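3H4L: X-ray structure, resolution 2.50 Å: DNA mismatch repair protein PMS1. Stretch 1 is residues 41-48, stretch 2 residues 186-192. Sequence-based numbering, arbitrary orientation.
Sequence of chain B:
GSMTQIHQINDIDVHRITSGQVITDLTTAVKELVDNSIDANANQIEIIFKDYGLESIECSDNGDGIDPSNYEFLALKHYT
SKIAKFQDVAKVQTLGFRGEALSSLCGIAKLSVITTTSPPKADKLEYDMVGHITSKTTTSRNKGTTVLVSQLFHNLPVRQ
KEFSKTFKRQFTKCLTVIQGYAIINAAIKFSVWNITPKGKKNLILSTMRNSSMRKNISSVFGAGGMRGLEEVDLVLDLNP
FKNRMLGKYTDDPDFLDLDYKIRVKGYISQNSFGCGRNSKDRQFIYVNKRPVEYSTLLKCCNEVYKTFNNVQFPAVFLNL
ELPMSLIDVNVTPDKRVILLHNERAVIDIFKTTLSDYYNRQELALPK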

# COMPACT_ATOMS: atom_id res chain seq x y z
N ASN B 41 -13.18 10.44 19.71
CA ASN B 41 -12.23 10.02 20.72
C ASN B 41 -11.69 8.63 20.45
O ASN B 41 -11.63 7.78 21.35
CB ASN B 41 -12.89 10.05 22.09
CG ASN B 41 -13.56 11.37 22.38
OD1 ASN B 41 -12.89 12.41 22.40
ND2 ASN B 41 -14.87 11.35 22.59
N ALA B 42 -11.32 8.39 19.19
CA ALA B 42 -10.76 7.11 18.82
C ALA B 42 -9.26 7.23 19.00
O ALA B 42 -8.71 8.32 18.88
CB ALA B 42 -11.08 6.79 17.37
N ASN B 43 -8.59 6.13 19.33
CA ASN B 43 -7.14 6.15 19.47
C ASN B 43 -6.60 5.21 18.41
O ASN B 43 -5.38 5.06 18.24
CB ASN B 43 -6.68 5.72 20.87
CG ASN B 43 -7.24 4.37 21.28
OD1 ASN B 43 -7.22 3.41 20.51
ND2 ASN B 43 -7.74 4.30 22.51
N GLN B 44 -7.51 4.57 17.68
CA GLN B 44 -7.12 3.68 16.61
C GLN B 44 -7.95 3.94 15.35
O GLN B 44 -9.19 3.85 15.36
CB GLN B 44 -7.26 2.21 17.03
CG GLN B 44 -6.30 1.31 16.27
CD GLN B 44 -6.43 -0.16 16.60
OE1 GLN B 44 -6.51 -0.55 17.78
NE2 GLN B 44 -6.44 -1.00 15.57
N ILE B 45 -7.28 4.26 14.26
CA ILE B 45 -7.98 4.53 13.01
C ILE B 45 -7.42 3.74 11.85
O ILE B 45 -6.24 3.82 11.52
CB ILE B 45 -7.94 6.02 12.68
CG1 ILE B 45 -8.67 6.80 13.78
CG2 ILE B 45 -8.61 6.26 11.33
CD1 ILE B 45 -8.59 8.28 13.64
N GLU B 46 -8.30 2.97 11.23
CA GLU B 46 -7.92 2.12 10.12
C GLU B 46 -8.71 2.55 8.90
O GLU B 46 -9.92 2.74 8.98
CB GLU B 46 -8.23 0.67 10.48
CG GLU B 46 -7.76 -0.35 9.47
CD GLU B 46 -8.21 -1.73 9.83
OE1 GLU B 46 -8.00 -2.12 11.01
OE2 GLU B 46 -8.78 -2.43 8.96
N ILE B 47 -8.00 2.68 7.78
CA ILE B 47 -8.58 3.10 6.52
C ILE B 47 -8.26 2.08 5.45
O ILE B 47 -7.09 1.77 5.21
CB ILE B 47 -8.00 4.47 6.12
CG1 ILE B 47 -8.23 5.48 7.24
CG2 ILE B 47 -8.62 4.95 4.83
CD1 ILE B 47 -7.59 6.81 6.98
N ILE B 48 -9.30 1.55 4.82
CA ILE B 48 -9.12 0.55 3.79
C ILE B 48 -9.67 1.05 2.46
O ILE B 48 -10.86 1.35 2.33
CB ILE B 48 -9.81 -0.76 4.21
CG1 ILE B 48 -9.11 -1.31 5.46
CG2 ILE B 48 -9.76 -1.77 3.11
CD1 ILE B 48 -9.71 -2.61 5.98
N ALA B 186 -0.13 11.68 17.76
CA ALA B 186 0.68 10.69 18.46
C ALA B 186 -0.17 9.70 19.27
O ALA B 186 0.13 8.51 19.31
CB ALA B 186 1.64 11.42 19.39
N ALA B 187 -1.21 10.21 19.92
CA ALA B 187 -2.08 9.38 20.73
C ALA B 187 -2.99 8.50 19.88
O ALA B 187 -3.86 7.79 20.40
CB ALA B 187 -2.93 10.27 21.64
N ILE B 188 -2.78 8.53 18.56
CA ILE B 188 -3.61 7.76 17.65
C ILE B 188 -2.83 6.83 16.73
O ILE B 188 -1.80 7.22 16.18
CB ILE B 188 -4.47 8.70 16.76
CG1 ILE B 188 -5.39 9.55 17.64
CG2 ILE B 188 -5.29 7.89 15.77
CD1 ILE B 188 -6.27 10.51 16.87
N LYS B 189 -3.32 5.61 16.55
CA LYS B 189 -2.67 4.66 15.66
C LYS B 189 -3.39 4.63 14.32
O LYS B 189 -4.58 4.29 14.25
CB LYS B 189 -2.67 3.24 16.23
CG LYS B 189 -2.24 2.22 15.18
CD LYS B 189 -2.37 0.77 15.63
CE LYS B 189 -1.86 -0.16 14.52
NZ LYS B 189 -1.78 -1.60 14.92
N PHE B 190 -2.68 4.97 13.25
CA PHE B 190 -3.26 4.95 11.91
C PHE B 190 -2.73 3.76 11.12
O PHE B 190 -1.57 3.37 11.27
CB PHE B 190 -2.91 6.23 11.15
CG PHE B 190 -3.74 7.42 11.54
CD1 PHE B 190 -3.30 8.29 12.52
CD2 PHE B 190 -4.95 7.67 10.91
CE1 PHE B 190 -4.06 9.41 12.87
CE2 PHE B 190 -5.72 8.78 11.25
CZ PHE B 190 -5.27 9.65 12.23
N SER B 191 -3.60 3.20 10.28
CA SER B 191 -3.25 2.08 9.42
C SER B 191 -3.97 2.31 8.10
O SER B 191 -5.16 2.64 8.08
CB SER B 191 -3.73 0.77 10.02
OG SER B 191 -3.10 0.54 11.26
N VAL B 192 -3.27 2.14 7.00
CA VAL B 192 -3.90 2.35 5.71
C VAL B 192 -3.49 1.27 4.74
O VAL B 192 -2.30 1.04 4.49
CB VAL B 192 -3.51 3.71 5.11
CG1 VAL B 192 -4.20 3.90 3.76
CG2 VAL B 192 -3.90 4.84 6.08

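Parallel β-strands are joined by hydrogen bonds in which alternate residues of each strand do the bonding, and the pairing of residues 44–48 with 189–192 in PMS1 is a compact example, in which no two touching residues are closer than 143 positions in sequence. The shortest links lie at its start: K189 N donates to N43 O, and I45 N to K189 O, each at 2.7 Å and nearly linear. K189 is thus gripped through both its amide and its carbonyl. The ladder continues with S191 N to I45 O at 3.0 Å, the most bent of the four, and I47 N to S191 O at 2.9 Å. All four bonds are made by main-chain atoms, so they place no demand on side-chain chemistry. The four accepting carbonyls also receive CA-H...O contacts, such as F190 CA to I45 O at 3.2 Å, and a further one runs from V192 CA to I47 O at 3.3 Å.

With the backbone in register, side chains alternate between the two faces of the sheet. Q44, E46, K189 and S191 share one face, where partial exposure suits polar groups. Here the long chains of Q44 and K189 meet through their aliphatic portions, Q44 CG lying 4.0 Å from K189 CD, while their polar ends need not pair.

The other face carries I45, I47, F190 and V192, all buried and all apolar. I45 is central to this packing: its CD1 lies 3.8 Å from F190 CE2, approaching the ring obliquely, and 3.9 Å from CG2 of I188, just before the second strand. Farther along, I47 CB packs 4.1 Å from V192 CG2. The β-branched isoleucines and valine fit an extended backbone well and offer broad hydrocarbon surface. Altogether the pairing buries 519 Å², counting both sides, with I45 contributing the largest single share.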